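Lovastatin nonaketide synthase, polyketide synthase component (Aspergillus terreus, PDB 7CPX) builds the dihydromonacolin L skeleton of lovastatin from nine malonyl-CoA units as a homodimeric polyketide synthase working with the partner protein LovC. Local coordinates at residues A[1850-1864]-A[2142-2156]. The protein carries 2 engineered substitutions. Sequence-based numbering, arbitrary orientation.
Sequences FLESAETWFVPESVQ and TRVRSIDAETLFAAD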
loop_
_atom_site.group_PDB
_atom_site.type_symbol
_atom_site.label_atom_id
_atom_site.label_comp_id
_atom_site.label_asym_id
_atom_site.label_seq_id
_atom_site.Cartn_x
_atom_site.Cartn_y
_atom_site.Cartn_z
ATOM N N PHE A 1850 20.818 5.464 -34.552
ATOM C CA PHE A 1850 21.183 6.789 -35.024
ATOM C C PHE A 1850 22.406 6.682 -35.921
ATOM O O PHE A 1850 23.236 5.786 -35.757
ATOM C CB PHE A 1850 21.473 7.746 -33.861
ATOM C CG PHE A 1850 22.460 7.205 -32.864
ATOM C CD1 PHE A 1850 23.802 7.099 -33.183
ATOM C CD2 PHE A 1850 22.045 6.810 -31.607
ATOM C CE1 PHE A 1850 24.709 6.604 -32.271
ATOM C CE2 PHE A 1850 22.946 6.317 -30.689
ATOM C CZ PHE A 1850 24.282 6.213 -31.020
ATOM N N LEU A 1851 22.515 7.614 -36.860
ATOM C CA LEU A 1851 23.697 7.702 -37.702
ATOM C C LEU A 1851 24.834 8.332 -36.912
ATOM O O LEU A 1851 24.646 9.361 -36.254
ATOM C CB LEU A 1851 23.400 8.525 -38.953
ATOM C CG LEU A 1851 22.294 7.986 -39.859
ATOM C CD1 LEU A 1851 21.964 8.982 -40.960
ATOM C CD2 LEU A 1851 22.703 6.651 -40.454
ATOM N N GLU A 1852 26.014 7.719 -36.974
ATOM C CA GLU A 1852 27.185 8.251 -36.298
ATOM C C GLU A 1852 28.393 8.115 -37.210
ATOM O O GLU A 1852 28.400 7.323 -38.152
ATOM C CB GLU A 1852 27.448 7.540 -34.964
ATOM C CG GLU A 1852 27.858 6.082 -35.096
ATOM C CD GLU A 1852 28.273 5.478 -33.769
ATOM O OE1 GLU A 1852 28.087 6.143 -32.729
ATOM O OE2 GLU A 1852 28.791 4.340 -33.767
ATOM N N SER A 1853 29.416 8.915 -36.930
ATOM C CA SER A 1853 30.635 8.857 -37.723
ATOM C C SER A 1853 31.376 7.557 -37.443
ATOM O O SER A 1853 31.671 7.232 -36.288
ATOM C CB SER A 1853 31.527 10.056 -37.414
ATOM O OG SER A 1853 32.713 10.014 -38.188
ATOM N N ALA A 1854 31.681 6.813 -38.505
ATOM C CA ALA A 1854 32.377 5.539 -38.405
ATOM C C ALA A 1854 33.834 5.643 -38.835
ATOM O O ALA A 1854 34.474 4.617 -39.091
ATOM C CB ALA A 1854 31.659 4.481 -39.242
ATOM N N GLU A 1855 34.368 6.858 -38.924
ATOM C CA GLU A 1855 35.741 7.044 -39.372
ATOM C C GLU A 1855 36.699 6.253 -38.493
ATOM O O GLU A 1855 36.730 6.435 -37.272
ATOM C CB GLU A 1855 36.097 8.528 -39.348
ATOM C CG GLU A 1855 35.315 9.367 -40.342
ATOM C CD GLU A 1855 35.604 10.848 -40.205
ATOM O OE1 GLU A 1855 36.291 11.233 -39.235
ATOM O OE2 GLU A 1855 35.146 11.627 -41.067
ATOM N N THR A 1856 37.478 5.371 -39.118
ATOM C CA THR A 1856 38.511 4.627 -38.411
ATOM C C THR A 1856 39.743 5.475 -38.129
ATOM O O THR A 1856 40.587 5.070 -37.323
ATOM C CB THR A 1856 38.907 3.390 -39.221
ATOM O OG1 THR A 1856 37.746 2.586 -39.468
ATOM C CG2 THR A 1856 39.943 2.563 -38.477
ATOM N N TRP A 1857 39.854 6.640 -38.763
ATOM C CA TRP A 1857 40.955 7.570 -38.526
ATOM C C TRP A 1857 42.307 6.907 -38.787
ATOM O O TRP A 1857 43.246 7.009 -37.995
ATOM C CB TRP A 1857 40.879 8.147 -37.113
ATOM C CG TRP A 1857 39.689 9.034 -36.922
ATOM C CD1 TRP A 1857 39.443 10.215 -37.555
ATOM C CD2 TRP A 1857 38.581 8.812 -36.043
ATOM N NE1 TRP A 1857 38.252 10.743 -37.128
ATOM C CE2 TRP A 1857 37.702 9.901 -36.199
ATOM C CE3 TRP A 1857 38.247 7.799 -35.141
ATOM C CZ2 TRP A 1857 36.512 10.007 -35.486
ATOM C CZ3 TRP A 1857 37.064 7.905 -34.434
ATOM C CH2 TRP A 1857 36.210 9.001 -34.610
ATOM N N PHE A 1858 42.393 6.212 -39.921
ATOM C CA PHE A 1858 43.663 5.780 -40.500
ATOM C C PHE A 1858 44.443 4.875 -39.544
ATOM O O PHE A 1858 45.539 5.204 -39.084
ATOM C CB PHE A 1858 44.500 6.995 -40.907
ATOM C CG PHE A 1858 43.703 8.084 -41.568
ATOM C CD1 PHE A 1858 43.278 7.955 -42.877
ATOM C CD2 PHE A 1858 43.383 9.239 -40.876
ATOM C CE1 PHE A 1858 42.547 8.956 -43.485
ATOM C CE2 PHE A 1858 42.651 10.244 -41.478
ATOM C CZ PHE A 1858 42.233 10.103 -42.784
ATOM N N VAL A 1859 43.856 3.721 -39.248
ATOM C CA VAL A 1859 44.578 2.657 -38.554
ATOM C C VAL A 1859 45.401 1.909 -39.598
ATOM O O VAL A 1859 44.832 1.391 -40.570
ATOM C CB VAL A 1859 43.620 1.716 -37.808
ATOM C CG1 VAL A 1859 44.392 0.571 -37.176
ATOM C CG2 VAL A 1859 42.849 2.483 -36.749
ATOM N N PRO A 1860 46.724 1.820 -39.450
ATOM C CA PRO A 1860 47.561 1.270 -40.521
ATOM C C PRO A 1860 47.582 -0.248 -40.608
ATOM O O PRO A 1860 48.337 -0.787 -41.423
ATOM C CB PRO A 1860 48.954 1.808 -40.156
ATOM C CG PRO A 1860 48.936 1.866 -38.676
ATOM C CD PRO A 1860 47.528 2.236 -38.286
ATOM N N GLU A 1861 46.787 -0.955 -39.811
ATOM C CA GLU A 1861 46.813 -2.416 -39.801
ATOM C C GLU A 1861 45.918 -2.934 -40.919
ATOM O O GLU A 1861 44.699 -3.034 -40.762
ATOM C CB GLU A 1861 46.370 -2.953 -38.445
ATOM C CG GLU A 1861 46.141 -4.456 -38.427
ATOM C CD GLU A 1861 47.298 -5.229 -39.029
ATOM O OE1 GLU A 1861 48.460 -4.818 -38.825
ATOM O OE2 GLU A 1861 47.045 -6.239 -39.715
ATOM N N SER A 1862 46.527 -3.263 -42.058
ATOM C CA SER A 1862 45.820 -3.875 -43.179
ATOM C C SER A 1862 46.683 -4.952 -43.819
ATOM O O SER A 1862 46.570 -5.234 -45.017
ATOM C CB SER A 1862 45.412 -2.826 -44.213
ATOM O OG SER A 1862 44.748 -3.429 -45.310
ATOM N N VAL A 1863 47.560 -5.573 -43.027
ATOM C CA VAL A 1863 48.451 -6.629 -43.497
ATOM C C VAL A 1863 48.054 -7.985 -42.925
ATOM O O VAL A 1863 47.863 -8.953 -43.669
ATOM C CB VAL A 1863 49.930 -6.307 -43.176
ATOM C CG1 VAL A 1863 50.405 -5.135 -44.021
ATOM C CG2 VAL A 1863 50.136 -6.014 -41.691
ATOM N N GLN A 1864 47.925 -8.079 -41.600
ATOM C CA GLN A 1864 47.333 -9.277 -41.016
ATOM C C GLN A 1864 45.853 -9.359 -41.361
ATOM O O GLN A 1864 45.329 -10.446 -41.633
ATOM C CB GLN A 1864 47.542 -9.291 -39.502
ATOM C CG GLN A 1864 49.004 -9.230 -39.087
ATOM C CD GLN A 1864 49.199 -9.415 -37.594
ATOM O OE1 GLN A 1864 49.838 -8.596 -36.934
ATOM N NE2 GLN A 1864 48.654 -10.500 -37.055
ATOM N N THR A 2142 24.960 13.665 -38.825
ATOM C CA THR A 2142 25.442 12.415 -38.269
ATOM C C THR A 2142 25.959 12.650 -36.857
ATOM O O THR A 2142 26.642 13.646 -36.593
ATOM C CB THR A 2142 26.551 11.835 -39.149
ATOM O OG1 THR A 2142 26.047 11.620 -40.474
ATOM C CG2 THR A 2142 27.057 10.528 -38.587
ATOM N N ARG A 2143 25.621 11.735 -35.953
ATOM C CA ARG A 2143 26.019 11.853 -34.555
ATOM C C ARG A 2143 27.517 11.612 -34.438
ATOM O O ARG A 2143 27.986 10.478 -34.575
ATOM C CB ARG A 2143 25.231 10.865 -33.703
ATOM C CG ARG A 2143 25.501 10.963 -32.213
ATOM C CD ARG A 2143 24.403 10.279 -31.419
ATOM N NE ARG A 2143 24.708 10.201 -29.996
ATOM C CZ ARG A 2143 23.869 9.743 -29.078
ATOM N NH1 ARG A 2143 22.654 9.327 -29.397
ATOM N NH2 ARG A 2143 24.257 9.703 -27.807
ATOM N N VAL A 2144 28.270 12.675 -34.173
ATOM C CA VAL A 2144 29.725 12.612 -34.160
ATOM C C VAL A 2144 30.188 11.494 -33.238
ATOM O O VAL A 2144 29.525 11.174 -32.246
ATOM C CB VAL A 2144 30.333 13.960 -33.734
ATOM C CG1 VAL A 2144 31.841 13.875 -33.731
ATOM C CG2 VAL A 2144 29.871 15.069 -34.664
ATOM N N ARG A 2145 31.324 10.888 -33.569
ATOM C CA ARG A 2145 31.928 9.829 -32.778
ATOM C C ARG A 2145 33.209 10.339 -32.133
ATOM O O ARG A 2145 33.931 11.158 -32.708
ATOM C CB ARG A 2145 32.231 8.600 -33.642
ATOM C CG ARG A 2145 33.047 7.523 -32.938
ATOM C CD ARG A 2145 33.394 6.371 -33.866
ATOM N NE ARG A 2145 32.319 5.392 -33.962
ATOM C CZ ARG A 2145 32.444 4.200 -34.530
ATOM N NH1 ARG A 2145 33.588 3.804 -35.065
ATOM N NH2 ARG A 2145 31.396 3.381 -34.555
ATOM N N SER A 2146 33.481 9.846 -30.928
ATOM C CA SER A 2146 34.700 10.226 -30.233
ATOM C C SER A 2146 35.922 9.758 -31.013
ATOM O O SER A 2146 35.914 8.708 -31.661
ATOM C CB SER A 2146 34.719 9.633 -28.824
ATOM O OG SER A 2146 35.874 10.045 -28.117
ATOM N N ILE A 2147 36.989 10.556 -30.942
ATOM C CA ILE A 2147 38.207 10.232 -31.674
ATOM C C ILE A 2147 38.749 8.880 -31.236
ATOM O O ILE A 2147 39.267 8.112 -32.057
ATOM C CB ILE A 2147 39.251 11.347 -31.477
ATOM C CG1 ILE A 2147 40.402 11.190 -32.469
ATOM C CG2 ILE A 2147 39.782 11.325 -30.062
ATOM C CD1 ILE A 2147 40.025 11.523 -33.890
ATOM N N ASP A 2148 38.644 8.565 -29.945
ATOM C CA ASP A 2148 39.146 7.317 -29.390
ATOM C C ASP A 2148 38.037 6.298 -29.156
ATOM O O ASP A 2148 38.201 5.389 -28.336
ATOM C CB ASP A 2148 39.896 7.585 -28.084
ATOM C CG ASP A 2148 39.026 8.247 -27.036
ATOM O OD1 ASP A 2148 37.850 8.543 -27.334
ATOM O OD2 ASP A 2148 39.518 8.470 -25.910
ATOM N N ALA A 2149 36.903 6.440 -29.845
ATOM C CA ALA A 2149 35.849 5.439 -29.730
ATOM C C ALA A 2149 36.275 4.111 -30.338
ATOM O O ALA A 2149 35.844 3.048 -29.876
ATOM C CB ALA A 2149 34.572 5.941 -30.401
ATOM N N GLU A 2150 37.116 4.151 -31.365
ATOM C CA GLU A 2150 37.562 2.966 -32.081
ATOM C C GLU A 2150 39.050 2.743 -31.840
ATOM O O GLU A 2150 39.762 3.612 -31.330
ATOM C CB GLU A 2150 37.282 3.109 -33.582
ATOM C CG GLU A 2150 37.016 1.798 -34.300
ATOM C CD GLU A 2150 35.700 1.167 -33.892
ATOM O OE1 GLU A 2150 34.983 1.767 -33.064
ATOM O OE2 GLU A 2150 35.383 0.073 -34.401
ATOM N N THR A 2151 39.513 1.553 -32.212
ATOM C CA THR A 2151 40.933 1.244 -32.112
ATOM C C THR A 2151 41.741 2.233 -32.942
ATOM O O THR A 2151 41.380 2.554 -34.078
ATOM C CB THR A 2151 41.200 -0.185 -32.583
ATOM O OG1 THR A 2151 40.586 -1.111 -31.679
ATOM C CG2 THR A 2151 42.695 -0.454 -32.645
ATOM N N LEU A 2152 42.841 2.716 -32.367
ATOM C CA LEU A 2152 43.677 3.721 -33.003
ATOM C C LEU A 2152 45.104 3.265 -33.254
ATOM O O LEU A 2152 45.860 3.999 -33.901
ATOM C CB LEU A 2152 43.724 4.992 -32.144
ATOM C CG LEU A 2152 42.420 5.775 -32.025
ATOM C CD1 LEU A 2152 42.542 6.794 -30.918
ATOM C CD2 LEU A 2152 42.088 6.454 -33.336
ATOM N N PHE A 2153 45.496 2.092 -32.771
ATOM C CA PHE A 2153 46.887 1.672 -32.795
ATOM C C PHE A 2153 46.993 0.227 -33.258
ATOM O O PHE A 2153 46.062 -0.566 -33.098
ATOM C CB PHE A 2153 47.520 1.831 -31.412
ATOM C CG PHE A 2153 47.424 3.226 -30.865
ATOM C CD1 PHE A 2153 48.275 4.219 -31.310
ATOM C CD2 PHE A 2153 46.475 3.544 -29.912
ATOM C CE1 PHE A 2153 48.184 5.503 -30.812
ATOM C CE2 PHE A 2153 46.380 4.824 -29.409
ATOM C CZ PHE A 2153 47.235 5.807 -29.860
ATOM N N ALA A 2154 48.147 -0.104 -33.828
ATOM C CA ALA A 2154 48.402 -1.438 -34.346
ATOM C C ALA A 2154 49.043 -2.314 -33.278
ATOM O O ALA A 2154 49.850 -1.854 -32.466
ATOM C CB ALA A 2154 49.308 -1.375 -35.576
ATOM N N ALA A 2155 48.671 -3.595 -33.290
ATOM C CA ALA A 2155 49.194 -4.544 -32.317
ATOM C C ALA A 2155 50.613 -4.994 -32.633
ATOM O O ALA A 2155 51.281 -5.549 -31.755
ATOM C CB ALA A 2155 48.282 -5.770 -32.240
ATOM N N ASP A 2156 51.088 -4.770 -33.859
ATOM C CA ASP A 2156 52.399 -5.236 -34.294
ATOM C C ASP A 2156 53.441 -4.123 -34.286
ATOM O O ASP A 2156 54.374 -4.141 -35.095
ATOM C CB ASP A 2156 52.301 -5.855 -35.688
ATOM C CG ASP A 2156 51.793 -4.875 -36.728
ATOM O OD1 ASP A 2156 51.459 -3.730 -36.357
ATOM O OD2 ASP A 2156 51.728 -5.249 -37.918
#
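Glu1852 OE2 is gripped twice: by Arg2145 NH2 at 2.9 Å and by the side-chain amide of Gln1841. The bond from Arg2145 is nearly straight, 167° at the hydrogen, and OE2 lies in the guanidinium plane. The arginine meets the carboxylate from above its plane, however, and the two flat groups are perpendicular. A bend at chi3 (-84°) turns the guanidinium toward Glu1852. Arg2145 NH1 lies 3.2 Å from Glu2150 OE1, an ionic pairing in which the oxygen sits far off the guanidinium plane and no N-H is aimed at it; Glu2150 in turn pairs with Arg1911. Nearby, a single beta bridge joins Glu1852 to Arg2143. Its backbone bonds run from Arg2143 N to Leu1851 O (2.6 Å) and from Ser1853 N to Arg2143 O (3.2 Å). The extended Arg2143 lies over one face of the Phe1850 ring: its CD sits 3.8 Å from the ring centroid, and its CZ makes a cation-pi contact at 4.2 Å. Further along, Ile2147 CD1 stands over the five-membered ring of Trp1857, 3.6 Å from its centroid, in a CH-pi contact. Glu1855 O lies over the opposite face, displaced toward the rim. Helix 2363-2385 of the ketoreductase domain also touches both side chains, and its Arg2378 binds Trp1857 O and Leu2152 O. The charge network, which probably keeps Glu1852 and Arg2145 ionised, and the Trp1857 packing thus join 1850-1864 to the entry into the ketoreductase domain.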